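PDB 3DOH: esterase from Thermotoga maritima, which probably hydrolyses carboxylic esters, as a thermostable esterase that joins an immunoglobulin-like domain to an alpha/beta-hydrolase domain. Local coordinates for residues N100-T104 with A183-G187; F149-T154 with A246-I250. All coordinates share one frame. Numbering follows the deposited sequence.

Contact 1: N100-T104 with A183-G187; sequences NFLNT and AGERG. With SO4 (sulfate ion), chain C.
Beside the probable active site of the alpha/beta-hydrolase domain, the loop after strand 174-180 meets a loop of the immunoglobulin-like domain. Residues 183-185 form a 3-10 turn (Arg-186 N to Ala-183 O 2.9 Å); residues 100-104 are irregular, extended from Leu-102. The closest CA pair is Leu-102 and Gly-184 (4.2 Å), where a Gly-184 CB would clash with Asn-103 ND2. Asn-103 N donates to Gly-184 O (2.8 Å); its m rotamer leaves ND2 3.6 Å from Glu-185 OE2. A water donates to Asn-103 O (2.7 Å) and Arg-186 O (2.5 Å). Arg-186 (m, t, m) curls back, NE donating to Ala-183 O (2.9 Å) and NH2 to Phe-101 O (3.1 Å), while NH1 serves Ser-225 O. Leu-102 (t, chi2 33°) brings CD1 within 3.9 Å of Arg-186 CB. Phe-101 (m) sets CD1 4.0 Å from Ala-183 CB and 3.4 Å from O1 of a sulfate, probably from crystallisation liquor. The ion is also hydrogen-bonded to Ser-271 and His-359 of the probable triad, and its O3 accepts from Ala-183 N (2.6 Å).

Contact 2: F149-T154 with A246-I250; sequences FKDPET and AVIKI
Strand 144-150 runs out at Phe-149 and Lys-150, both with extended backbone, and the chain then turns through Pro-152 and Glu-153 (phi/psi -76/-20 and -77/-34) to Thr-154. Facing it, residues 246-250 are one turn of helix 242-257, with Ile-250 N bonded to Ala-246 O at 3.1 Å. The closest CA pairs are Asp-151 with Ala-246 (5.9 Å) and Phe-149 with Ile-250 (7.3 Å). Phe-149, Asp-151, Lys-249 and Ile-250 all direct their CA-to-CB bonds toward the opposing segment. Phe-149 (t, chi2 85°) lays one ring face against Ile-250, with Phe-149 CD2 4.1 Å from Ile-250 CG2, and brings CZ to 3.7 Å from Lys-249 CB and CE2 to 4.3 Å from Ala-246 CB. This is the packing of a helix against the edge of the central sheet in an alpha/beta-hydrolase fold; Tyr-160 of the neighbouring strand 157-163 touches both Phe-149 and Ile-250. Beyond the ring, Lys-249 (m, t, t, t) stretches out to a salt bridge with Asp-151 (t), NZ to OD1 2.6 Å, with a weaker bond from NZ to OD2 at 2.9 Å. The same OD1 accepts from Thr-154 N (3.0 Å), an Asx motif that holds the turn, and weakly from Glu-153 N (3.1 Å). Glu-153 (t, t) leaves OE1 4.0 Å from Lys-249 NZ, beyond salt-bridge range.

In the fold
Both contacts are partly buried and both involve the alpha/beta-hydrolase domain, but they share no helix or strand; their centres lie about 22 Å apart and their nearest atoms about 11 Å. Contact 1 joins two domains through loops beside the probable catalytic site, where Phe-101 also packs on Phe-74 of the second subunit. Contact 2 stays within the hydrolase domain, farther from the chain centre, and pairs an outermost strand of its sheet with a helix. The chemistry follows: loop carbonyls are met by backbone NH, arginine and water in contact 1, whereas contact 2 grades from apolar packing beside the sheet to charge pairing toward the surface. The areas buried are nearly equal, 298 and 299 Å².

Contact 1: N100-T104 with A183-G187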
ATOM      1  N   ASN A 100     -20.796 -14.581 -30.055  1.00 62.57           N
ATOM      2  CA  ASN A 100     -21.427 -13.421 -29.422  1.00 62.36           C
ATOM      3  C   ASN A 100     -21.966 -13.976 -28.101  1.00 61.46           C
ATOM      4  O   ASN A 100     -21.773 -13.372 -27.016  1.00 61.69           O
ATOM      5  CB  ASN A 100     -22.591 -12.841 -30.272  1.00 62.72           C
ATOM      6  CG  ASN A 100     -22.231 -12.651 -31.766  1.00 64.70           C
ATOM      7  OD1 ASN A 100     -21.427 -11.763 -32.142  1.00 66.17           O
ATOM      8  ND2 ASN A 100     -22.861 -13.468 -32.628  1.00 64.33           N
ATOM      9  N   PHE A 101     -22.604 -15.152 -28.216  1.00 59.58           N
ATOM     10  CA  PHE A 101     -23.248 -15.838 -27.092  1.00 58.03           C
ATOM     11  C   PHE A 101     -22.869 -17.337 -27.032  1.00 55.78           C
ATOM     12  O   PHE A 101     -23.701 -18.190 -26.743  1.00 55.28           O
ATOM     13  CB  PHE A 101     -24.786 -15.591 -27.117  1.00 58.96           C
ATOM     14  CG  PHE A 101     -25.211 -14.317 -26.398  1.00 60.53           C
ATOM     15  CD1 PHE A 101     -25.810 -14.385 -25.122  1.00 61.56           C
ATOM     16  CD2 PHE A 101     -24.974 -13.046 -26.974  1.00 61.54           C
ATOM     17  CE1 PHE A 101     -26.181 -13.212 -24.441  1.00 62.35           C
ATOM     18  CE2 PHE A 101     -25.321 -11.865 -26.302  1.00 61.55           C
ATOM     19  CZ  PHE A 101     -25.931 -11.942 -25.038  1.00 61.71           C
ATOM     20  N   LEU A 102     -21.593 -17.630 -27.284  1.00 53.44           N
ATOM     21  CA  LEU A 102     -21.104 -19.014 -27.408  1.00 51.45           C
ATOM     22  C   LEU A 102     -19.710 -19.184 -26.794  1.00 49.35           C
ATOM     23  O   LEU A 102     -18.729 -18.658 -27.297  1.00 49.37           O
ATOM     24  CB  LEU A 102     -21.118 -19.444 -28.896  1.00 51.59           C
ATOM     25  CG  LEU A 102     -21.292 -20.911 -29.340  1.00 52.34           C
ATOM     26  CD1 LEU A 102     -22.191 -21.711 -28.389  1.00 52.86           C
ATOM     27  CD2 LEU A 102     -21.829 -21.008 -30.780  1.00 51.57           C
ATOM     28  N   ASN A 103     -19.645 -19.931 -25.697  1.00 46.96           N
ATOM     29  CA  ASN A 103     -18.387 -20.148 -24.992  1.00 45.21           C
ATOM     30  C   ASN A 103     -17.713 -21.452 -25.408  1.00 43.85           C
ATOM     31  O   ASN A 103     -18.375 -22.392 -25.846  1.00 42.76           O
ATOM     32  CB  ASN A 103     -18.610 -20.130 -23.479  1.00 45.53           C
ATOM     33  CG  ASN A 103     -19.249 -18.843 -23.000  1.00 45.71           C
ATOM     34  OD1 ASN A 103     -19.414 -17.894 -23.768  1.00 45.78           O
ATOM     35  ND2 ASN A 103     -19.615 -18.802 -21.724  1.00 45.63           N
ATOM     36  N   THR A 104     -16.393 -21.501 -25.266  1.00 43.22           N
ATOM     37  CA  THR A 104     -15.626 -22.688 -25.628  1.00 43.16           C
ATOM     38  C   THR A 104     -14.614 -23.042 -24.543  1.00 42.73           C
ATOM     39  O   THR A 104     -13.995 -22.160 -23.946  1.00 43.39           O
ATOM     40  CB  THR A 104     -14.886 -22.495 -26.964  1.00 42.91           C
ATOM     41  OG1 THR A 104     -14.009 -23.606 -27.192  1.00 43.68           O
ATOM     42  CG2 THR A 104     -14.074 -21.210 -26.944  1.00 42.71           C
ATOM     43  N   ALA A 183     -27.222 -19.656 -22.915  1.00 27.81           N
ATOM     44  CA  ALA A 183     -26.764 -19.590 -24.300  1.00 27.40           C
ATOM     45  C   ALA A 183     -25.327 -20.001 -24.440  1.00 27.65           C
ATOM     46  O   ALA A 183     -24.996 -20.790 -25.325  1.00 27.28           O
ATOM     47  CB  ALA A 183     -26.977 -18.222 -24.886  1.00 26.29           C
ATOM     48  N   GLY A 184     -24.476 -19.493 -23.555  1.00 28.04           N
ATOM     49  CA  GLY A 184     -23.037 -19.649 -23.733  1.00 29.20           C
ATOM     50  C   GLY A 184     -22.566 -21.078 -23.637  1.00 30.39           C
ATOM     51  O   GLY A 184     -21.528 -21.427 -24.173  1.00 31.45           O
ATOM     52  N   GLU A 185     -23.329 -21.911 -22.942  1.00 30.98           N
ATOM     53  CA  GLU A 185     -23.001 -23.305 -22.776  1.00 31.45           C
ATOM     54  C   GLU A 185     -23.507 -24.179 -23.931  1.00 31.22           C
ATOM     55  O   GLU A 185     -23.208 -25.368 -23.970  1.00 30.68           O
ATOM     56  CB  GLU A 185     -23.580 -23.804 -21.454  1.00 32.04           C
ATOM     57  CG  GLU A 185     -22.798 -23.367 -20.259  1.00 34.78           C
ATOM     58  CD  GLU A 185     -22.861 -21.874 -20.114  1.00 39.79           C
ATOM     59  OE1 GLU A 185     -23.991 -21.360 -19.861  1.00 42.38           O
ATOM     60  OE2 GLU A 185     -21.800 -21.219 -20.290  1.00 38.31           O
ATOM     61  N   ARG A 186     -24.264 -23.605 -24.864  1.00 30.89           N
ATOM     62  CA  ARG A 186     -24.659 -24.352 -26.068  1.00 31.07           C
ATOM     63  C   ARG A 186     -23.450 -24.952 -26.767  1.00 31.44           C
ATOM     64  O   ARG A 186     -22.327 -24.424 -26.672  1.00 31.36           O
ATOM     65  CB  ARG A 186     -25.434 -23.506 -27.065  1.00 30.19           C
ATOM     66  CG  ARG A 186     -26.856 -23.261 -26.673  1.00 29.98           C
ATOM     67  CD  ARG A 186     -27.474 -22.253 -27.603  1.00 28.78           C
ATOM     68  NE  ARG A 186     -26.644 -21.069 -27.717  1.00 26.95           N
ATOM     69  CZ  ARG A 186     -26.878 -20.068 -28.559  1.00 27.20           C
ATOM     70  NH1 ARG A 186     -27.928 -20.118 -29.357  1.00 24.46           N
ATOM     71  NH2 ARG A 186     -26.069 -19.004 -28.588  1.00 27.64           N
ATOM     72  N   GLY A 187     -23.686 -26.062 -27.459  1.00 31.36           N
ATOM     73  CA  GLY A 187     -22.600 -26.798 -28.051  1.00 31.64           C
ATOM     74  C   GLY A 187     -22.988 -28.229 -28.283  1.00 31.82           C
ATOM     75  O   GLY A 187     -24.167 -28.561 -28.369  1.00 32.47           O
TER
HETATM   76  S   SO4 C 400     -26.359 -16.875 -21.249  1.00 37.72           S
HETATM   77  O1  SO4 C 400     -25.592 -16.364 -22.387  1.00 39.56           O
HETATM   78  O2  SO4 C 400     -25.497 -17.886 -20.571  1.00 38.99           O
HETATM   79  O3  SO4 C 400     -27.652 -17.400 -21.748  1.00 37.93           O
HETATM   80  O4  SO4 C 400     -26.663 -15.793 -20.336  1.00 37.21           O
HETATM   81  O   HOH W   1     -20.047 -23.777 -27.414  1.00 29.10           O

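Contact 2: F149-T154 with A246-I250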
ATOM      1  N   PHE A 149     -29.238 -38.637 -26.893  1.00 40.01           N
ATOM      2  CA  PHE A 149     -30.541 -39.146 -27.183  1.00 40.63           C
ATOM      3  C   PHE A 149     -30.848 -38.701 -28.577  1.00 43.35           C
ATOM      4  O   PHE A 149     -30.510 -37.574 -28.954  1.00 43.45           O
ATOM      5  CB  PHE A 149     -31.536 -38.570 -26.180  1.00 39.93           C
ATOM      6  CG  PHE A 149     -32.982 -38.627 -26.613  1.00 35.66           C
ATOM      7  CD1 PHE A 149     -33.735 -39.756 -26.397  1.00 32.75           C
ATOM      8  CD2 PHE A 149     -33.584 -37.524 -27.198  1.00 33.11           C
ATOM      9  CE1 PHE A 149     -35.070 -39.804 -26.767  1.00 32.53           C
ATOM     10  CE2 PHE A 149     -34.919 -37.551 -27.568  1.00 33.42           C
ATOM     11  CZ  PHE A 149     -35.659 -38.699 -27.358  1.00 35.98           C
ATOM     12  N   LYS A 150     -31.449 -39.594 -29.367  1.00 46.35           N
ATOM     13  CA  LYS A 150     -31.925 -39.212 -30.712  1.00 49.63           C
ATOM     14  C   LYS A 150     -33.461 -39.144 -30.723  1.00 50.71           C
ATOM     15  O   LYS A 150     -34.146 -40.155 -30.566  1.00 50.88           O
ATOM     16  CB  LYS A 150     -31.325 -40.093 -31.848  1.00 49.86           C
ATOM     17  CG  LYS A 150     -31.126 -41.636 -31.568  1.00 51.58           C
ATOM     18  CD  LYS A 150     -30.924 -42.460 -32.895  1.00 51.68           C
ATOM     19  CE  LYS A 150     -30.271 -43.861 -32.685  1.00 52.89           C
ATOM     20  NZ  LYS A 150     -31.243 -45.014 -32.603  1.00 54.18           N
ATOM     21  N   ASP A 151     -33.980 -37.928 -30.846  1.00 52.60           N
ATOM     22  CA  ASP A 151     -35.412 -37.667 -30.820  1.00 54.52           C
ATOM     23  C   ASP A 151     -36.033 -38.268 -32.090  1.00 55.95           C
ATOM     24  O   ASP A 151     -35.771 -37.785 -33.180  1.00 56.17           O
ATOM     25  CB  ASP A 151     -35.615 -36.143 -30.734  1.00 54.68           C
ATOM     26  CG  ASP A 151     -37.093 -35.716 -30.758  1.00 55.15           C
ATOM     27  OD1 ASP A 151     -37.901 -36.357 -31.477  1.00 55.48           O
ATOM     28  OD2 ASP A 151     -37.434 -34.713 -30.070  1.00 53.46           O
ATOM     29  N   PRO A 152     -36.852 -39.338 -31.956  1.00 57.40           N
ATOM     30  CA  PRO A 152     -37.269 -40.136 -33.134  1.00 58.27           C
ATOM     31  C   PRO A 152     -38.355 -39.454 -33.990  1.00 58.97           C
ATOM     32  O   PRO A 152     -38.548 -39.828 -35.168  1.00 58.78           O
ATOM     33  CB  PRO A 152     -37.819 -41.418 -32.497  1.00 57.95           C
ATOM     34  CG  PRO A 152     -38.395 -40.953 -31.209  1.00 57.37           C
ATOM     35  CD  PRO A 152     -37.471 -39.848 -30.714  1.00 57.57           C
ATOM     36  N   GLU A 153     -39.052 -38.490 -33.365  1.00 59.80           N
ATOM     37  CA  GLU A 153     -40.035 -37.601 -34.013  1.00 60.32           C
ATOM     38  C   GLU A 153     -39.375 -36.462 -34.855  1.00 60.34           C
ATOM     39  O   GLU A 153     -39.938 -36.074 -35.886  1.00 60.56           O
ATOM     40  CB  GLU A 153     -41.036 -37.018 -32.982  1.00 60.00           C
ATOM     41  CG  GLU A 153     -42.153 -36.128 -33.615  1.00 60.85           C
ATOM     42  CD  GLU A 153     -43.198 -35.517 -32.617  1.00 62.01           C
ATOM     43  OE1 GLU A 153     -43.721 -36.239 -31.717  1.00 63.11           O
ATOM     44  OE2 GLU A 153     -43.514 -34.303 -32.775  1.00 62.08           O
ATOM     45  N   THR A 154     -38.204 -35.945 -34.430  1.00 60.08           N
ATOM     46  CA  THR A 154     -37.557 -34.774 -35.090  1.00 59.29           C
ATOM     47  C   THR A 154     -36.078 -34.837 -35.528  1.00 58.18           C
ATOM     48  O   THR A 154     -35.562 -33.816 -35.976  1.00 58.82           O
ATOM     49  CB  THR A 154     -37.685 -33.441 -34.261  1.00 59.18           C
ATOM     50  OG1 THR A 154     -36.666 -33.394 -33.251  1.00 59.51           O
ATOM     51  CG2 THR A 154     -39.080 -33.247 -33.635  1.00 59.28           C
ATOM     52  N   ALA A 246     -37.243 -32.226 -27.028  1.00 30.46           N
ATOM     53  CA  ALA A 246     -36.458 -33.391 -26.880  1.00 30.69           C
ATOM     54  C   ALA A 246     -36.262 -33.657 -25.357  1.00 31.48           C
ATOM     55  O   ALA A 246     -36.667 -34.723 -24.885  1.00 32.26           O
ATOM     56  CB  ALA A 246     -35.170 -33.227 -27.642  1.00 29.91           C
ATOM     57  N   VAL A 247     -35.726 -32.691 -24.580  1.00 31.67           N
ATOM     58  CA  VAL A 247     -35.544 -32.842 -23.107  1.00 31.27           C
ATOM     59  C   VAL A 247     -36.728 -33.529 -22.402  1.00 32.06           C
ATOM     60  O   VAL A 247     -36.559 -34.412 -21.561  1.00 31.50           O
ATOM     61  CB  VAL A 247     -35.275 -31.479 -22.427  1.00 31.73           C
ATOM     62  CG1 VAL A 247     -35.230 -31.602 -20.904  1.00 29.73           C
ATOM     63  CG2 VAL A 247     -34.009 -30.863 -22.967  1.00 29.99           C
ATOM     64  N   ILE A 248     -37.943 -33.142 -22.754  1.00 32.84           N
ATOM     65  CA  ILE A 248     -39.087 -33.829 -22.162  1.00 34.22           C
ATOM     66  C   ILE A 248     -39.074 -35.344 -22.406  1.00 35.02           C
ATOM     67  O   ILE A 248     -39.199 -36.143 -21.474  1.00 35.24           O
ATOM     68  CB  ILE A 248     -40.396 -33.223 -22.623  1.00 33.77           C
ATOM     69  CG1 ILE A 248     -40.423 -31.753 -22.227  1.00 34.44           C
ATOM     70  CG2 ILE A 248     -41.549 -33.980 -22.012  1.00 32.98           C
ATOM     71  CD1 ILE A 248     -40.373 -31.523 -20.718  1.00 32.46           C
ATOM     72  N   LYS A 249     -38.891 -35.722 -23.665  1.00 36.14           N
ATOM     73  CA  LYS A 249     -38.864 -37.129 -24.054  1.00 37.30           C
ATOM     74  C   LYS A 249     -37.803 -37.836 -23.263  1.00 37.20           C
ATOM     75  O   LYS A 249     -37.961 -38.969 -22.877  1.00 37.39           O
ATOM     76  CB  LYS A 249     -38.597 -37.265 -25.555  1.00 37.57           C
ATOM     77  CG  LYS A 249     -39.756 -36.814 -26.417  1.00 39.83           C
ATOM     78  CD  LYS A 249     -39.322 -36.656 -27.850  1.00 45.06           C
ATOM     79  CE  LYS A 249     -40.470 -36.071 -28.679  1.00 49.32           C
ATOM     80  NZ  LYS A 249     -40.080 -35.800 -30.120  1.00 50.58           N
ATOM     81  N   ILE A 250     -36.720 -37.137 -22.974  1.00 37.93           N
ATOM     82  CA  ILE A 250     -35.655 -37.765 -22.213  1.00 37.83           C
ATOM     83  C   ILE A 250     -35.948 -37.879 -20.706  1.00 37.99           C
ATOM     84  O   ILE A 250     -35.552 -38.880 -20.082  1.00 38.64           O
ATOM     85  CB  ILE A 250     -34.240 -37.283 -22.668  1.00 37.83           C
ATOM     86  CG1 ILE A 250     -33.257 -37.111 -21.549  1.00 36.13           C
ATOM     87  CG2 ILE A 250     -34.288 -35.961 -23.473  1.00 38.86           C
ATOM     88  CD1 ILE A 250     -32.100 -36.339 -22.136  1.00 36.84           C
TER